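Local atomic coordinates of putative esterase (Bacteroides intestinalis DSM 17393, PDB entry 5VOL), a protein that probably releases ester-linked ferulic acid from arabinoxylan, as a calcium-binding carbohydrate esterase of family 1 from a gut bacterium. Residues 46-51 against 114-119; 71-76 against 264-269; 136-141 against 252-257; 148-153 against 197-202. All coordinates share one frame; numbering follows the deposited sequence.

Contact 1. Residues 46-51 against 114-119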
# COMPACT_ATOMS: atom_id res chain seq x y z
N VAL C 46 -19.29 -6.07 17.30
CA VAL C 46 -18.86 -4.84 17.93
C VAL C 46 -17.34 -4.80 18.07
O VAL C 46 -16.70 -5.82 18.36
CB VAL C 46 -19.52 -4.62 19.32
CG1 VAL C 46 -19.07 -5.68 20.30
CG2 VAL C 46 -19.17 -3.22 19.85
N LEU C 47 -16.79 -3.62 17.83
CA LEU C 47 -15.40 -3.33 18.12
C LEU C 47 -15.33 -2.25 19.20
O LEU C 47 -15.84 -1.14 19.02
CB LEU C 47 -14.66 -2.85 16.85
CG LEU C 47 -13.24 -2.33 17.09
CD1 LEU C 47 -12.33 -3.45 17.55
CD2 LEU C 47 -12.68 -1.68 15.80
N TYR C 48 -14.69 -2.57 20.33
CA TYR C 48 -14.38 -1.55 21.33
C TYR C 48 -13.06 -0.90 20.92
O TYR C 48 -12.04 -1.55 20.79
CB TYR C 48 -14.32 -2.17 22.74
CG TYR C 48 -15.70 -2.65 23.14
CD1 TYR C 48 -16.62 -1.76 23.71
CD2 TYR C 48 -16.11 -3.96 22.90
CE1 TYR C 48 -17.90 -2.18 24.05
CE2 TYR C 48 -17.38 -4.38 23.22
CZ TYR C 48 -18.27 -3.49 23.81
OH TYR C 48 -19.54 -3.90 24.12
N LEU C 49 -13.11 0.40 20.68
CA LEU C 49 -11.94 1.11 20.18
C LEU C 49 -11.50 2.19 21.17
O LEU C 49 -12.13 3.23 21.29
CB LEU C 49 -12.24 1.71 18.81
CG LEU C 49 -11.13 2.45 18.04
CD1 LEU C 49 -9.98 1.50 17.75
CD2 LEU C 49 -11.71 2.98 16.74
N LEU C 50 -10.38 1.95 21.85
CA LEU C 50 -9.99 2.73 23.03
C LEU C 50 -9.00 3.86 22.72
O LEU C 50 -8.08 3.69 21.90
CB LEU C 50 -9.39 1.79 24.08
CG LEU C 50 -10.19 0.54 24.44
CD1 LEU C 50 -9.50 -0.26 25.55
CD2 LEU C 50 -11.65 0.86 24.84
N HIS C 51 -9.17 5.00 23.40
CA HIS C 51 -8.29 6.15 23.19
C HIS C 51 -7.05 6.10 24.08
O HIS C 51 -6.93 5.22 24.94
CB HIS C 51 -9.03 7.47 23.44
CG HIS C 51 -9.49 7.67 24.85
ND1 HIS C 51 -8.62 7.90 25.89
CD2 HIS C 51 -10.73 7.67 25.39
CE1 HIS C 51 -9.30 8.02 27.02
NE2 HIS C 51 -10.59 7.90 26.74
N THR C 114 -19.36 -4.73 33.82
CA THR C 114 -20.63 -5.00 34.49
C THR C 114 -21.66 -3.93 34.20
O THR C 114 -22.85 -4.15 34.43
CB THR C 114 -20.49 -5.13 36.03
OG1 THR C 114 -20.16 -3.85 36.58
CG2 THR C 114 -19.40 -6.14 36.40
N GLU C 115 -21.22 -2.78 33.70
CA GLU C 115 -22.15 -1.69 33.39
C GLU C 115 -22.11 -1.26 31.91
O GLU C 115 -23.14 -1.21 31.23
CB GLU C 115 -21.86 -0.47 34.27
CG GLU C 115 -22.13 -0.66 35.77
CD GLU C 115 -21.86 0.60 36.57
OE1 GLU C 115 -20.80 1.23 36.36
OE2 GLU C 115 -22.71 0.98 37.40
N PHE C 116 -20.92 -0.92 31.42
CA PHE C 116 -20.80 -0.34 30.08
C PHE C 116 -21.15 -1.36 29.00
O PHE C 116 -22.02 -1.11 28.18
CB PHE C 116 -19.40 0.22 29.85
CG PHE C 116 -19.26 1.00 28.56
CD1 PHE C 116 -19.94 2.18 28.38
CD2 PHE C 116 -18.44 0.53 27.53
CE1 PHE C 116 -19.81 2.91 27.20
CE2 PHE C 116 -18.30 1.25 26.34
CZ PHE C 116 -18.99 2.44 26.17
N LEU C 117 -20.47 -2.50 29.01
CA LEU C 117 -20.64 -3.49 27.94
C LEU C 117 -22.10 -3.99 27.84
O LEU C 117 -22.66 -4.01 26.75
CB LEU C 117 -19.67 -4.65 28.15
CG LEU C 117 -19.56 -5.68 27.02
CD1 LEU C 117 -18.14 -6.20 26.93
CD2 LEU C 117 -20.53 -6.84 27.27
N PRO C 118 -22.72 -4.38 28.97
CA PRO C 118 -24.12 -4.81 28.84
C PRO C 118 -25.06 -3.72 28.32
O PRO C 118 -25.94 -4.02 27.51
CB PRO C 118 -24.49 -5.21 30.28
CG PRO C 118 -23.21 -5.62 30.89
CD PRO C 118 -22.17 -4.69 30.29
N TYR C 119 -24.87 -2.49 28.76
CA TYR C 119 -25.71 -1.38 28.32
C TYR C 119 -25.55 -1.10 26.83
O TYR C 119 -26.54 -0.90 26.12
CB TYR C 119 -25.38 -0.13 29.13
CG TYR C 119 -25.81 1.19 28.50
CD1 TYR C 119 -24.94 1.90 27.71
CD2 TYR C 119 -27.07 1.73 28.74
CE1 TYR C 119 -25.29 3.10 27.15
CE2 TYR C 119 -27.44 2.97 28.18
CZ TYR C 119 -26.53 3.63 27.38
OH TYR C 119 -26.83 4.85 26.79

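Contact 2. Residues 71-76 against 264-269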
# COMPACT_ATOMS: atom_id res chain seq x y z
N ASP C 71 -17.19 3.93 6.12
CA ASP C 71 -18.02 4.11 4.93
C ASP C 71 -17.30 3.60 3.67
O ASP C 71 -17.92 2.96 2.83
CB ASP C 71 -18.41 5.57 4.76
CG ASP C 71 -19.47 6.03 5.77
OD1 ASP C 71 -20.10 5.16 6.41
OD2 ASP C 71 -19.65 7.25 5.91
N ARG C 72 -16.00 3.88 3.58
CA ARG C 72 -15.16 3.33 2.52
C ARG C 72 -15.08 1.79 2.59
O ARG C 72 -15.36 1.10 1.60
CB ARG C 72 -13.74 3.95 2.60
CG ARG C 72 -12.72 3.29 1.68
CD ARG C 72 -12.80 3.85 0.26
NE ARG C 72 -12.16 5.16 0.10
CZ ARG C 72 -12.80 6.31 -0.00
NH1 ARG C 72 -12.12 7.44 -0.16
NH2 ARG C 72 -14.13 6.35 0.03
N LEU C 73 -14.70 1.25 3.74
CA LEU C 73 -14.42 -0.18 3.82
C LEU C 73 -15.71 -1.02 3.81
O LEU C 73 -15.70 -2.17 3.35
CB LEU C 73 -13.57 -0.48 5.06
CG LEU C 73 -12.17 0.16 4.98
CD1 LEU C 73 -11.31 -0.16 6.19
CD2 LEU C 73 -11.45 -0.23 3.69
N VAL C 74 -16.82 -0.47 4.29
CA VAL C 74 -18.08 -1.20 4.21
C VAL C 74 -18.52 -1.30 2.74
O VAL C 74 -18.96 -2.35 2.30
CB VAL C 74 -19.18 -0.54 5.06
CG1 VAL C 74 -20.55 -1.04 4.65
CG2 VAL C 74 -18.93 -0.79 6.58
N ALA C 75 -18.37 -0.22 1.99
CA ALA C 75 -18.79 -0.20 0.58
C ALA C 75 -17.97 -1.15 -0.30
O ALA C 75 -18.49 -1.69 -1.26
CB ALA C 75 -18.72 1.20 0.03
N SER C 76 -16.70 -1.35 0.04
CA SER C 76 -15.83 -2.25 -0.73
C SER C 76 -15.94 -3.69 -0.25
O SER C 76 -15.39 -4.60 -0.88
CB SER C 76 -14.38 -1.80 -0.63
OG SER C 76 -13.83 -2.13 0.64
N CYS C 264 -6.82 -2.58 10.79
CA CYS C 264 -7.59 -3.08 11.93
C CYS C 264 -9.00 -3.51 11.55
O CYS C 264 -9.44 -4.58 11.93
CB CYS C 264 -7.67 -2.01 13.02
SG CYS C 264 -8.64 -2.49 14.47
N LEU C 265 -9.72 -2.66 10.83
CA LEU C 265 -11.12 -2.97 10.54
C LEU C 265 -11.29 -4.21 9.64
O LEU C 265 -12.14 -5.08 9.93
CB LEU C 265 -11.80 -1.75 9.94
CG LEU C 265 -11.87 -0.59 10.95
CD1 LEU C 265 -12.40 0.67 10.29
CD2 LEU C 265 -12.74 -0.98 12.17
N PRO C 266 -10.47 -4.33 8.58
CA PRO C 266 -10.56 -5.60 7.83
C PRO C 266 -10.11 -6.82 8.63
O PRO C 266 -10.64 -7.91 8.45
CB PRO C 266 -9.62 -5.37 6.62
CG PRO C 266 -9.65 -3.87 6.41
CD PRO C 266 -9.73 -3.29 7.85
N PHE C 267 -9.13 -6.62 9.51
CA PHE C 267 -8.62 -7.70 10.36
C PHE C 267 -9.70 -8.28 11.27
O PHE C 267 -9.92 -9.49 11.25
CB PHE C 267 -7.44 -7.19 11.20
CG PHE C 267 -7.06 -8.10 12.35
CD1 PHE C 267 -6.45 -9.33 12.12
CD2 PHE C 267 -7.28 -7.70 13.66
CE1 PHE C 267 -6.09 -10.16 13.17
CE2 PHE C 267 -6.92 -8.52 14.73
CZ PHE C 267 -6.32 -9.75 14.49
N VAL C 268 -10.37 -7.45 12.07
CA VAL C 268 -11.41 -8.01 12.95
C VAL C 268 -12.56 -8.58 12.13
O VAL C 268 -13.18 -9.58 12.51
CB VAL C 268 -11.93 -6.96 13.97
CG1 VAL C 268 -10.78 -6.45 14.82
CG2 VAL C 268 -12.61 -5.81 13.28
N THR C 269 -12.84 -7.97 10.98
CA THR C 269 -13.90 -8.49 10.11
C THR C 269 -13.59 -9.93 9.70
O THR C 269 -14.48 -10.78 9.69
CB THR C 269 -14.08 -7.61 8.87
OG1 THR C 269 -14.66 -6.37 9.27
CG2 THR C 269 -15.00 -8.28 7.83

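Contact 3. Residues 136-141 against 252-257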
# COMPACT_ATOMS: atom_id res chain seq x y z
N ALA C 136 -9.59 -2.99 20.32
CA ALA C 136 -8.38 -2.37 19.80
C ALA C 136 -8.20 -1.03 20.50
O ALA C 136 -9.15 -0.50 21.06
CB ALA C 136 -8.48 -2.17 18.28
N GLY C 137 -7.00 -0.47 20.45
CA GLY C 137 -6.79 0.87 20.98
C GLY C 137 -5.39 1.35 20.72
O GLY C 137 -4.53 0.55 20.36
N LEU C 138 -5.16 2.65 20.94
CA LEU C 138 -3.84 3.24 20.80
C LEU C 138 -3.22 3.61 22.15
O LEU C 138 -3.93 4.00 23.08
CB LEU C 138 -3.89 4.48 19.89
CG LEU C 138 -4.61 5.68 20.52
CD1 LEU C 138 -3.61 6.73 21.03
CD2 LEU C 138 -5.59 6.30 19.55
N SER C 139 -1.90 3.47 22.24
CA SER C 139 -1.14 3.86 23.42
C SER C 139 -1.67 3.20 24.70
O SER C 139 -1.66 1.98 24.81
CB SER C 139 -1.16 5.38 23.58
OG SER C 139 -0.00 5.82 24.24
N MET C 140 -2.09 4.02 25.66
CA MET C 140 -2.74 3.51 26.86
C MET C 140 -3.89 2.58 26.49
O MET C 140 -4.06 1.52 27.09
CB MET C 140 -3.27 4.66 27.73
CG MET C 140 -3.95 4.25 29.04
SD MET C 140 -4.47 5.68 30.02
CE MET C 140 -6.00 6.16 29.22
N GLY C 141 -4.68 2.99 25.50
CA GLY C 141 -5.77 2.18 24.98
C GLY C 141 -5.33 0.87 24.32
O GLY C 141 -6.08 -0.10 24.33
N HIS C 252 4.44 8.23 17.46
CA HIS C 252 3.30 8.18 18.35
C HIS C 252 2.34 9.27 17.92
O HIS C 252 2.21 10.28 18.60
CB HIS C 252 3.74 8.39 19.82
CG HIS C 252 2.93 7.64 20.82
ND1 HIS C 252 2.91 6.26 20.89
CD2 HIS C 252 2.12 8.07 21.83
CE1 HIS C 252 2.12 5.88 21.88
NE2 HIS C 252 1.64 6.96 22.47
N ASP C 253 1.67 9.08 16.79
CA ASP C 253 0.88 10.17 16.23
C ASP C 253 -0.38 9.69 15.51
O ASP C 253 -0.52 8.49 15.22
CB ASP C 253 1.74 11.02 15.29
CG ASP C 253 2.31 10.21 14.13
OD1 ASP C 253 1.51 9.69 13.33
OD2 ASP C 253 3.55 10.09 14.03
N TRP C 254 -1.28 10.62 15.23
CA TRP C 254 -2.59 10.25 14.69
C TRP C 254 -2.56 9.83 13.23
O TRP C 254 -3.48 9.13 12.77
CB TRP C 254 -3.59 11.39 14.91
CG TRP C 254 -4.29 11.14 16.20
CD1 TRP C 254 -4.01 11.69 17.42
CD2 TRP C 254 -5.35 10.18 16.43
NE1 TRP C 254 -4.84 11.16 18.39
CE2 TRP C 254 -5.67 10.23 17.80
CE3 TRP C 254 -6.06 9.30 15.59
CZ2 TRP C 254 -6.67 9.44 18.36
CZ3 TRP C 254 -7.06 8.52 16.15
CH2 TRP C 254 -7.36 8.59 17.53
N GLU C 255 -1.52 10.19 12.48
CA GLU C 255 -1.42 9.62 11.14
C GLU C 255 -1.19 8.12 11.26
O GLU C 255 -1.70 7.34 10.46
CB GLU C 255 -0.31 10.27 10.32
CG GLU C 255 -0.70 11.61 9.70
CD GLU C 255 -1.89 11.51 8.76
OE1 GLU C 255 -1.76 10.91 7.66
OE2 GLU C 255 -2.97 12.03 9.12
N TYR C 256 -0.42 7.71 12.27
CA TYR C 256 -0.20 6.29 12.48
C TYR C 256 -1.50 5.55 12.87
O TYR C 256 -1.73 4.43 12.44
CB TYR C 256 0.86 6.05 13.57
CG TYR C 256 1.53 4.70 13.41
CD1 TYR C 256 2.59 4.54 12.51
CD2 TYR C 256 1.09 3.59 14.11
CE1 TYR C 256 3.20 3.29 12.33
CE2 TYR C 256 1.69 2.34 13.93
CZ TYR C 256 2.75 2.20 13.04
OH TYR C 256 3.37 0.98 12.86
N TRP C 257 -2.33 6.19 13.67
CA TRP C 257 -3.49 5.52 14.27
C TRP C 257 -4.66 5.55 13.30
O TRP C 257 -5.39 4.57 13.18
CB TRP C 257 -3.84 6.16 15.62
CG TRP C 257 -2.69 6.02 16.57
CD1 TRP C 257 -1.86 4.93 16.69
CD2 TRP C 257 -2.18 7.00 17.49
NE1 TRP C 257 -0.88 5.18 17.61
CE2 TRP C 257 -1.06 6.44 18.12
CE3 TRP C 257 -2.57 8.30 17.83
CZ2 TRP C 257 -0.31 7.14 19.09
CZ3 TRP C 257 -1.83 8.99 18.80
CH2 TRP C 257 -0.72 8.41 19.41

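Contact 4. Residues 148-153 against 197-202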
# COMPACT_ATOMS: atom_id res chain seq x y z
N TYR C 148 -7.00 -6.65 28.45
CA TYR C 148 -8.38 -7.13 28.46
C TYR C 148 -8.48 -8.45 27.70
O TYR C 148 -9.17 -9.39 28.13
CB TYR C 148 -9.33 -6.12 27.82
CG TYR C 148 -9.84 -4.99 28.70
CD1 TYR C 148 -9.28 -4.71 29.94
CD2 TYR C 148 -10.91 -4.20 28.28
CE1 TYR C 148 -9.78 -3.65 30.74
CE2 TYR C 148 -11.41 -3.16 29.06
CZ TYR C 148 -10.84 -2.89 30.28
OH TYR C 148 -11.36 -1.83 31.02
N GLY C 149 -7.82 -8.51 26.55
CA GLY C 149 -7.85 -9.71 25.74
C GLY C 149 -7.14 -10.85 26.45
O GLY C 149 -7.52 -12.01 26.34
N GLN C 150 -6.10 -10.50 27.20
CA GLN C 150 -5.32 -11.48 27.93
C GLN C 150 -6.12 -12.07 29.11
O GLN C 150 -6.12 -13.29 29.33
CB GLN C 150 -4.02 -10.85 28.43
CG GLN C 150 -2.97 -10.59 27.34
CD GLN C 150 -1.72 -9.92 27.89
OE1 GLN C 150 -1.81 -9.11 28.81
NE2 GLN C 150 -0.55 -10.27 27.34
N ARG C 151 -6.80 -11.22 29.86
CA ARG C 151 -7.50 -11.68 31.06
C ARG C 151 -8.98 -11.99 30.80
O ARG C 151 -9.64 -12.60 31.63
CB ARG C 151 -7.34 -10.65 32.21
CG ARG C 151 -5.95 -10.69 32.87
CD ARG C 151 -5.79 -9.72 34.07
NE ARG C 151 -5.86 -8.33 33.66
CZ ARG C 151 -6.97 -7.59 33.74
NH1 ARG C 151 -8.07 -8.11 34.25
NH2 ARG C 151 -6.96 -6.32 33.33
N HIS C 152 -9.49 -11.59 29.64
CA HIS C 152 -10.87 -11.88 29.28
C HIS C 152 -10.99 -12.54 27.91
O HIS C 152 -11.83 -12.15 27.09
CB HIS C 152 -11.72 -10.62 29.31
CG HIS C 152 -11.77 -9.97 30.65
ND1 HIS C 152 -12.67 -10.35 31.63
CD2 HIS C 152 -11.02 -8.98 31.20
CE1 HIS C 152 -12.49 -9.61 32.71
NE2 HIS C 152 -11.49 -8.77 32.48
N SER C 153 -10.16 -13.56 27.68
CA SER C 153 -10.14 -14.25 26.39
C SER C 153 -11.49 -14.90 26.06
O SER C 153 -11.78 -15.17 24.89
CB SER C 153 -9.03 -15.29 26.38
OG SER C 153 -9.24 -16.28 27.37
N LYS C 197 4.81 -9.07 30.84
CA LYS C 197 4.94 -10.02 31.94
C LYS C 197 3.89 -11.11 31.87
O LYS C 197 4.18 -12.27 32.15
CB LYS C 197 4.84 -9.30 33.30
CG LYS C 197 4.81 -10.28 34.48
CD LYS C 197 4.79 -9.59 35.85
CE LYS C 197 3.41 -9.05 36.20
NZ LYS C 197 2.35 -10.12 36.15
N TYR C 198 2.67 -10.74 31.48
CA TYR C 198 1.57 -11.68 31.43
C TYR C 198 1.88 -12.87 30.52
O TYR C 198 1.53 -14.01 30.83
CB TYR C 198 0.29 -11.00 30.96
CG TYR C 198 -0.93 -11.83 31.22
CD1 TYR C 198 -1.37 -12.77 30.30
CD2 TYR C 198 -1.64 -11.70 32.41
CE1 TYR C 198 -2.49 -13.54 30.55
CE2 TYR C 198 -2.76 -12.46 32.66
CZ TYR C 198 -3.17 -13.39 31.73
OH TYR C 198 -4.29 -14.15 31.98
N VAL C 199 2.54 -12.59 29.40
CA VAL C 199 2.94 -13.65 28.49
C VAL C 199 4.18 -14.38 29.01
O VAL C 199 4.25 -15.60 28.97
CB VAL C 199 3.22 -13.11 27.07
CG1 VAL C 199 3.65 -14.26 26.13
CG2 VAL C 199 1.97 -12.40 26.54
N MET C 200 5.16 -13.62 29.51
CA MET C 200 6.43 -14.20 29.96
C MET C 200 6.25 -15.25 31.05
O MET C 200 6.98 -16.23 31.09
CB MET C 200 7.35 -13.11 30.49
CG MET C 200 7.59 -11.97 29.53
SD MET C 200 9.31 -11.92 29.05
CE MET C 200 9.36 -13.34 27.95
N GLU C 201 5.29 -15.02 31.94
CA GLU C 201 5.07 -15.89 33.09
C GLU C 201 4.02 -16.96 32.79
O GLU C 201 3.62 -17.70 33.69
CB GLU C 201 4.65 -15.07 34.31
CG GLU C 201 3.24 -14.51 34.19
CD GLU C 201 2.90 -13.49 35.27
OE1 GLU C 201 3.81 -13.13 36.06
OE2 GLU C 201 1.73 -13.05 35.31
N ALA C 202 3.59 -17.05 31.54
CA ALA C 202 2.51 -17.97 31.19
C ALA C 202 2.88 -19.45 31.39
O ALA C 202 3.99 -19.87 31.05
CB ALA C 202 2.10 -17.75 29.74
O HOH W 1 -4.80 -15.93 29.73

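Contact 1. Residues 46-51 against 114-119
This is a buried, apolar helix-on-sheet contact: Y48, in the middle of strand 46-50, reaches out from the central sheet to meet F116 and L117 on helix 108-123. The two aromatic side chains slide past one another from opposite directions, and Y48 CE1 comes to 4.1 Å from CE2 of F116, which sits at the edge of the tyrosine ring and near its plane. L117 crosses the far end of the tyrosine at about a right angle, with its CG 3.4 Å from Y48 OH. F116 gets there because its CG lies anti to the backbone N (chi1 -172°), which sends the ring down toward the sheet. The hydroxyl of Y48 is hydrogen-bonded to E121, one turn further along the same helix, while F112 meets the tyrosine ring edge-to-face. An alanine in place of Y48 is likely to open a gap beside F116 and L117 and to leave E121 without its hydroxyl partner. F116 also rests on V85 and P87 of strand 83-87, and L117 on R133 of strand 133-138. Helix 108-123 therefore spans strand 46-50 as the beta-alpha-beta crossover between those two parallel strands, as expected of an alpha/beta-hydrolase fold.

Contact 2. Residues 71-76 against 264-269
In the alpha/beta-hydrolase fold, helices 66-76 and 254-271 cover the sheet together, and L73 of the first meets L265 and P266 of the second where the two helices come together. One methyl group carries the contact: L73 CD1 lies 3.9 Å from P266 CD and 4.1 Å from L265 CB, so it sits where two successive residues of the partner helix adjoin. L73 CG stands anti to its carbonyl carbon (chi1 -65°) and CD1 continues the chain in extended form, which carries the methyl straight across to the proline. The leucine side chain crosses the pyrrolidine ring at roughly a right angle and touches its CD and CG. L265 adds to the helix-helix contact by leaning on V69 and M70 of helix 66-76. On the sheet side, C264 and V268 pack on A136 and A134 of strand 133-138. The outer side meets a second copy of the protein: R72 forms a salt bridge with D253 of the second subunit. P266 has no N-H to give to the preceding turn, and the helix is kinked there. Just before the proline, L265 O accepts two bonds from T269, one turn further on, that arrive from opposite faces of its carbonyl plane: T269 N at 3.2 Å and T269 OG1 at 2.9 Å, the hydroxyl being tilted 30° out of that plane.

Contact 3. Residues 136-141 against 252-257
L138 packs over one face of W257, and its side chain can be followed across the indole. CB sits by the five-membered ring, 3.8 Å from W257 NE1. CG takes the crowded position between the backbone N and the carbonyl carbon (chi1 70°), which carries the branch on across the bicycle. CD1 then lands over the six-membered ring in a CH-pi contact, 3.5 Å from the centroid and only 5° off the normal. The other methyl, CD2, turns to W254 and meets its CZ2 at 3.5 Å. D253 O covers the opposite face of the W257 ring, and NE1 is hydrogen-bonded to S163. Next in the chain comes S139, on the sharp turn between strand 133-138 and helix 140-151, with phi 55° in a G-x-S-x-G sequence: it has the look of a nucleophile elbow. Its OG meets H252 NE2 at 2.7 Å, at the ring edge and in plane, a hydrogen bond in which either atom could be the donor. H252 ND1 is hydrogen-bonded to D223, consistent with a Ser-His-Asp catalytic triad. With an alanine in place of W257, L138 would probably lose the surface it lies on, S163 its indole partner, and H252 the cover over one ring face, where W257 CZ2 now sits 3.6 Å above the plane. The next residue, D253, is the N-cap of helix 254-271, its OD1 accepting from Y256 N at 3.0 Å.

Contact 4. Residues 148-153 against 197-202
Q150 and R151, in the last turn of helix 140-151, pack against Y198 and V199 near the end of helix 195-200. The first helix is the one that follows the apparent nucleophile elbow of this alpha/beta hydrolase, so the contact ties its far end to an outlying short helix. Y198 has its CG anti to the backbone N (chi1 -166°), which aims the phenol at the neighbouring helix. Q150 passes over one face of it: CB stands 4.0 Å from the ring centroid in a CH-pi contact, offset toward the rim. From there the glutamine runs on extended (chi2 178°), sliding back along the tyrosine in the opposite direction, until its amide lies beside the root of the ring, OE1 3.6 Å from Y198 CB and the two planes 31° apart. NE2 of the same amide comes to 3.4 Å from V199 CG2. Both ends of the amide are held from outside, NE2 by C195 O and OE1 by N147 ND2, which should fix its rotation. R151 approaches differently: its aliphatic CG touches Y198 CE2 at 3.7 Å, and the chain then bends at chi3, taking the guanidinium to a salt bridge with E109. At the phenol end, one water joins the two helices: it donates to Q150 O at 3.0 Å and is hydrogen-bonded to Y198 OH at 2.9 Å, at the edge of the tyrosine ring and in its plane.

Contacts 1 and 2 lie on opposite faces of the sheet and are both buried and apolar; L47, next to Y48, points the other way and packs on L265 of contact 2. Contact 3 is only partly buried and mixes aromatic packing with the serine-histidine bond; its strand pairs directly with that of contact 1, through the backbones of A136 with Y48 and L50. Helix 254-271 serves both contacts 2 and 3, and each of these also meets the second subunit. Helix 140-151 starts in contact 3 and ends in contact 4, the partly buried outer one, where a bridging water and the hydrogen-bonded amide of Q150 join the CH-pi and aliphatic packing.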